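Local coordinates for conserved hypothetical protein (Bacteroides thetaiotaomicron, PDB 2FB6) that is of unknown function, but has a parallel alpha/beta fold with a pair of cysteines at the start of one helix, at residues A[42-55]-A[72-86]. Numbering follows the deposited sequence. Where two conformers were deposited one is given.
Sequences INIILWGASVKLVA and ITIEACQDCCENFGV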
loop_
_atom_site.group_PDB
_atom_site.type_symbol
_atom_site.label_atom_id
_atom_site.label_comp_id
_atom_site.label_asym_id
_atom_site.label_seq_id
_atom_site.Cartn_x
_atom_site.Cartn_y
_atom_site.Cartn_z
ATOM N N ILE A 42 3.328 8.897 0.829
ATOM C CA ILE A 42 2.656 7.895 0.004
ATOM C C ILE A 42 2.221 6.762 0.910
ATOM O O ILE A 42 3.031 6.199 1.660
ATOM C CB ILE A 42 3.555 7.317 -1.108
ATOM C CG1 ILE A 42 4.115 8.442 -2.012
ATOM C CG2 ILE A 42 2.780 6.257 -1.909
ATOM C CD1 ILE A 42 4.999 7.957 -3.125
ATOM N N ASN A 43 0.924 6.483 0.878
ATOM C CA ASN A 43 0.341 5.383 1.631
ATOM C C ASN A 43 -0.236 4.349 0.671
ATOM O O ASN A 43 -0.970 4.710 -0.252
ATOM C CB ASN A 43 -0.785 5.905 2.532
ATOM C CG ASN A 43 -1.442 4.799 3.346
ATOM O OD1 ASN A 43 -2.658 4.584 3.265
ATOM N ND2 ASN A 43 -0.644 4.098 4.140
ATOM N N ILE A 44 0.078 3.078 0.906
ATOM C CA ILE A 44 -0.432 2.005 0.059
ATOM C C ILE A 44 -1.307 1.104 0.909
ATOM O O ILE A 44 -0.898 0.693 1.988
ATOM C CB ILE A 44 0.717 1.188 -0.592
ATOM C CG1 ILE A 44 1.600 2.116 -1.470
ATOM C CG2 ILE A 44 0.118 0.006 -1.408
ATOM C CD1 ILE A 44 2.770 1.448 -2.115
ATOM N N ILE A 45 -2.514 0.834 0.418
ATOM C CA ILE A 45 -3.471 -0.035 1.108
ATOM C C ILE A 45 -3.531 -1.366 0.356
ATOM O O ILE A 45 -3.888 -1.401 -0.814
ATOM C CB ILE A 45 -4.888 0.579 1.124
ATOM C CG1 ILE A 45 -4.882 1.994 1.727
ATOM C CG2 ILE A 45 -5.846 -0.364 1.861
ATOM C CD1 ILE A 45 -6.162 2.755 1.398
ATOM N N LEU A 46 -3.166 -2.443 1.043
ATOM C CA LEU A 46 -3.261 -3.790 0.485
ATOM C C LEU A 46 -4.610 -4.388 0.838
ATOM O O LEU A 46 -4.895 -4.640 2.005
ATOM C CB LEU A 46 -2.163 -4.677 1.063
ATOM C CG LEU A 46 -0.765 -4.471 0.507
ATOM C CD1 LEU A 46 0.238 -5.276 1.296
ATOM C CD2 LEU A 46 -0.748 -4.901 -0.942
ATOM N N TRP A 47 -5.453 -4.631 -0.163
ATOM C CA TRP A 47 -6.807 -5.088 0.128
ATOM C C TRP A 47 -7.342 -5.786 -1.106
ATOM O O TRP A 47 -7.487 -5.155 -2.147
ATOM C CB TRP A 47 -7.674 -3.864 0.461
ATOM C CG TRP A 47 -9.004 -4.161 1.090
ATOM C CD1 TRP A 47 -9.677 -5.350 1.097
ATOM C CD2 TRP A 47 -9.835 -3.223 1.766
ATOM N NE1 TRP A 47 -10.880 -5.207 1.750
ATOM C CE2 TRP A 47 -10.992 -3.911 2.182
ATOM C CE3 TRP A 47 -9.702 -1.863 2.090
ATOM C CZ2 TRP A 47 -12.029 -3.280 2.882
ATOM C CZ3 TRP A 47 -10.733 -1.241 2.798
ATOM C CH2 TRP A 47 -11.865 -1.946 3.186
ATOM N N GLY A 48 -7.662 -7.075 -0.978
ATOM C CA GLY A 48 -8.147 -7.867 -2.123
ATOM C C GLY A 48 -7.140 -8.912 -2.553
ATOM O O GLY A 48 -6.392 -9.418 -1.726
ATOM N N ALA A 49 -7.115 -9.227 -3.852
ATOM C CA ALA A 49 -6.254 -10.294 -4.392
ATOM C C ALA A 49 -4.769 -10.038 -4.078
ATOM O O ALA A 49 -3.985 -10.965 -3.858
ATOM C CB ALA A 49 -6.495 -10.436 -5.897
ATOM N N SER A 50 -4.411 -8.763 -4.011
ATOM C CA SER A 50 -3.050 -8.360 -3.671
ATOM C C SER A 50 -2.507 -8.908 -2.352
ATOM O O SER A 50 -1.303 -9.122 -2.220
ATOM C CB SER A 50 -2.977 -6.843 -3.625
ATOM O OG SER A 50 -3.888 -6.358 -2.654
ATOM N N VAL A 51 -3.388 -9.113 -1.374
ATOM C CA VAL A 51 -2.947 -9.579 -0.069
ATOM C C VAL A 51 -2.357 -10.989 -0.179
ATOM O O VAL A 51 -1.302 -11.276 0.396
ATOM C CB VAL A 51 -4.098 -9.531 0.962
ATOM C CG1 VAL A 51 -3.691 -10.235 2.259
ATOM C CG2 VAL A 51 -4.460 -8.087 1.279
ATOM N N LYS A 52 -3.016 -11.833 -0.968
ATOM C CA LYS A 52 -2.517 -13.189 -1.237
ATOM C C LYS A 52 -1.209 -13.131 -2.016
ATOM O O LYS A 52 -0.281 -13.889 -1.731
ATOM C CB LYS A 52 -3.545 -14.020 -2.009
ATOM C CG LYS A 52 -4.684 -14.529 -1.162
ATOM C CD LYS A 52 -5.543 -15.513 -1.945
ATOM C CE LYS A 52 -6.847 -15.793 -1.223
ATOM N NZ LYS A 52 -7.773 -16.619 -2.054
ATOM N N LEU A 53 -1.119 -12.224 -2.991
ATOM C CA LEU A 53 0.109 -12.087 -3.768
ATOM C C LEU A 53 1.310 -11.727 -2.883
ATOM O O LEU A 53 2.375 -12.340 -2.964
ATOM C CB LEU A 53 -0.061 -11.057 -4.888
ATOM C CG LEU A 53 1.208 -10.772 -5.691
ATOM C CD1 LEU A 53 1.598 -12.009 -6.519
ATOM C CD2 LEU A 53 0.990 -9.531 -6.556
ATOM N N VAL A 54 1.148 -10.702 -2.056
ATOM C CA VAL A 54 2.238 -10.261 -1.192
ATOM C C VAL A 54 2.642 -11.371 -0.229
ATOM O O VAL A 54 3.836 -11.573 0.021
ATOM C CB VAL A 54 1.860 -8.972 -0.434
ATOM C CG1 VAL A 54 2.895 -8.640 0.600
ATOM C CG2 VAL A 54 1.729 -7.806 -1.427
ATOM N N ALA A 55 1.658 -12.105 0.299
ATOM C CA ALA A 55 1.949 -13.144 1.276
ATOM C C ALA A 55 2.770 -14.278 0.693
ATOM O O ALA A 55 3.547 -14.906 1.406
ATOM C CB ALA A 55 0.653 -13.691 1.855
ATOM N N ILE A 72 7.648 4.965 2.295
ATOM C CA ILE A 72 6.257 4.705 1.914
ATOM C C ILE A 72 5.616 3.899 3.046
ATOM O O ILE A 72 6.244 2.985 3.580
ATOM C CB ILE A 72 6.233 3.879 0.613
ATOM C CG1 ILE A 72 6.731 4.725 -0.559
ATOM C CG2 ILE A 72 4.828 3.320 0.297
ATOM C CD1 ILE A 72 7.175 3.905 -1.766
ATOM N N THR A 73 4.399 4.262 3.447
ATOM C CA THR A 73 3.695 3.484 4.468
ATOM C C THR A 73 2.825 2.448 3.758
ATOM O O THR A 73 2.292 2.712 2.685
ATOM C CB THR A 73 2.850 4.376 5.424
ATOM O OG1 THR A 73 1.917 5.152 4.666
ATOM C CG2 THR A 73 3.745 5.343 6.182
ATOM N N ILE A 74 2.686 1.268 4.352
ATOM C CA ILE A 74 1.876 0.191 3.763
ATOM C C ILE A 74 1.039 -0.446 4.857
ATOM O O ILE A 74 1.572 -0.799 5.898
ATOM C CB ILE A 74 2.729 -0.902 3.064
ATOM C CG1 ILE A 74 3.721 -0.257 2.088
ATOM C CG2 ILE A 74 1.786 -1.886 2.327
ATOM C CD1 ILE A 74 4.620 -1.246 1.372
ATOM N N GLU A 75 -0.272 -0.532 4.627
ATOM C CA GLU A 75 -1.199 -1.119 5.586
ATOM C C GLU A 75 -2.066 -2.117 4.846
ATOM O O GLU A 75 -2.317 -1.949 3.653
ATOM C CB GLU A 75 -2.046 -0.038 6.264
ATOM C CG GLU A 75 -2.762 0.912 5.286
ATOM C CD GLU A 75 -3.514 2.052 5.973
ATOM O OE1 GLU A 75 -3.561 2.071 7.221
ATOM O OE2 GLU A 75 -4.064 2.917 5.257
ATOM N N ALA A 76 -2.448 -3.187 5.535
ATOM C CA ALA A 76 -3.220 -4.249 4.905
ATOM C C ALA A 76 -4.497 -4.479 5.676
ATOM O O ALA A 76 -4.511 -4.397 6.911
ATOM C CB ALA A 76 -2.406 -5.551 4.846
ATOM N N CYS A 77 -5.553 -4.792 4.934
ATOM C CA CYS A 77 -6.846 -5.118 5.496
ATOM C C CYS A 77 -6.726 -6.319 6.432
ATOM O O CYS A 77 -6.362 -7.403 6.000
ATOM C CB CYS A 77 -7.848 -5.374 4.364
ATOM S SG CYS A 77 -9.438 -6.056 4.885
ATOM N N GLN A 78 -7.026 -6.118 7.716
ATOM C CA GLN A 78 -6.936 -7.195 8.695
ATOM C C GLN A 78 -7.949 -8.300 8.432
ATOM O O GLN A 78 -7.647 -9.479 8.682
ATOM C CB GLN A 78 -7.074 -6.648 10.122
ATOM C CG GLN A 78 -6.969 -7.717 11.202
ATOM C CD GLN A 78 -6.726 -7.130 12.586
ATOM O OE1 GLN A 78 -6.254 -5.997 12.719
ATOM N NE2 GLN A 78 -7.051 -7.895 13.617
ATOM N N ASP A 79 -9.144 -7.947 7.951
ATOM C CA ASP A 79 -10.114 -8.985 7.575
ATOM C C ASP A 79 -9.537 -9.878 6.476
ATOM O O ASP A 79 -9.606 -11.109 6.571
ATOM C CB ASP A 79 -11.412 -8.350 7.090
ATOM C CG ASP A 79 -12.243 -7.798 8.220
ATOM O OD1 ASP A 79 -12.870 -8.609 8.951
ATOM O OD2 ASP A 79 -12.301 -6.549 8.379
ATOM N N CYS A 80 -8.967 -9.269 5.433
ATOM C CA CYS A 80 -8.317 -10.070 4.384
ATOM C C CYS A 80 -7.199 -10.939 4.911
ATOM O O CYS A 80 -7.116 -12.124 4.572
ATOM C CB CYS A 80 -7.724 -9.182 3.290
ATOM S SG CYS A 80 -8.952 -8.587 2.154
ATOM N N CYS A 81 -6.308 -10.352 5.713
ATOM C CA CYS A 81 -5.203 -11.114 6.287
ATOM C C CYS A 81 -5.708 -12.297 7.098
ATOM O O CYS A 81 -5.151 -13.408 7.013
ATOM C CB CYS A 81 -4.321 -10.220 7.151
ATOM S SG CYS A 81 -3.434 -8.975 6.161
ATOM N N GLU A 82 -6.771 -12.073 7.868
ATOM C CA GLU A 82 -7.310 -13.153 8.698
ATOM C C GLU A 82 -8.045 -14.178 7.848
ATOM O O GLU A 82 -7.919 -15.382 8.084
ATOM C CB GLU A 82 -8.186 -12.593 9.825
ATOM C CG GLU A 82 -7.341 -11.833 10.835
ATOM C CD GLU A 82 -8.138 -11.300 12.001
ATOM O OE1 GLU A 82 -9.369 -11.484 12.009
ATOM O OE2 GLU A 82 -7.543 -10.685 12.908
ATOM N N ASN A 83 -8.797 -13.721 6.850
ATOM C CA ASN A 83 -9.515 -14.663 5.984
ATOM C C ASN A 83 -8.611 -15.531 5.118
ATOM O O ASN A 83 -8.913 -16.708 4.855
ATOM C CB ASN A 83 -10.554 -13.949 5.145
ATOM C CG ASN A 83 -11.716 -13.480 5.977
ATOM O OD1 ASN A 83 -12.026 -14.076 7.018
ATOM N ND2 ASN A 83 -12.357 -12.403 5.548
ATOM N N PHE A 84 -7.503 -14.943 4.681
ATOM C CA PHE A 84 -6.520 -15.663 3.879
ATOM C C PHE A 84 -5.487 -16.396 4.748
ATOM O O PHE A 84 -4.660 -17.152 4.216
ATOM C CB PHE A 84 -5.814 -14.712 2.899
ATOM C CG PHE A 84 -6.751 -13.968 1.960
ATOM C CD1 PHE A 84 -8.056 -14.410 1.727
ATOM C CD2 PHE A 84 -6.311 -12.820 1.295
ATOM C CE1 PHE A 84 -8.916 -13.708 0.860
ATOM C CE2 PHE A 84 -7.147 -12.118 0.419
ATOM C CZ PHE A 84 -8.452 -12.559 0.193
ATOM N N GLY A 85 -5.492 -16.146 6.057
ATOM C CA GLY A 85 -4.575 -16.801 7.003
ATOM C C GLY A 85 -3.110 -16.369 6.908
ATOM O O GLY A 85 -2.183 -17.185 7.090
ATOM N N VAL A 86 -2.894 -15.078 6.644
ATOM C CA VAL A 86 -1.548 -14.565 6.392
ATOM C C VAL A 86 -1.146 -13.362 7.247
ATOM O O VAL A 86 -0.146 -12.698 6.963
ATOM C CB VAL A 86 -1.358 -14.211 4.893
ATOM C CG1 VAL A 86 -1.523 -15.447 4.032
ATOM C CG2 VAL A 86 -2.331 -13.108 4.444
#
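C77 lies over one face of the W47 indole: its CB sits 3.7 Å from the centroid of the five-membered ring, nearly on the normal, while C77 SG is displaced toward the rim, 3.6 Å from W47 NE1. C80 SG comes at the same ring obliquely, 3.5 Å from W47 CD1. The second flat group, F84, carries the aliphatic run of K52 on one face. In the conformer given, K52 CE stands over its centre, 3.5 Å from the centroid, and NZ reaches a cation-pi position 4.6 Å from that centroid, probably not a permanent contact. G48 O and V51 CG1 meet the F84 edge. Beside the ring, V86 packs on V51 and A55, with V86 CG1 3.5 Å from A55 CB.

C77 SG, swung away from its own N (chi1 170°), accepts from C80 N over 3.3 Å as the N-cap of helix 78-84. Upstream, five backbone hydrogen bonds, from T73 N to I42 O through C77 N to L46 O, join strands 42-46 and 73-77. I44, L46, I74 and A76 share one sheet face; on the other, the E75 carboxylate is held by R98 and Y107.

C77 and C80 are spaced as in a CxxC, a local pattern also found in thioredoxins, here with free thiols and no known role. Helices 49-56 and 58-70 link the two strands in a beta-alpha-beta crossover of a five-stranded parallel sheet.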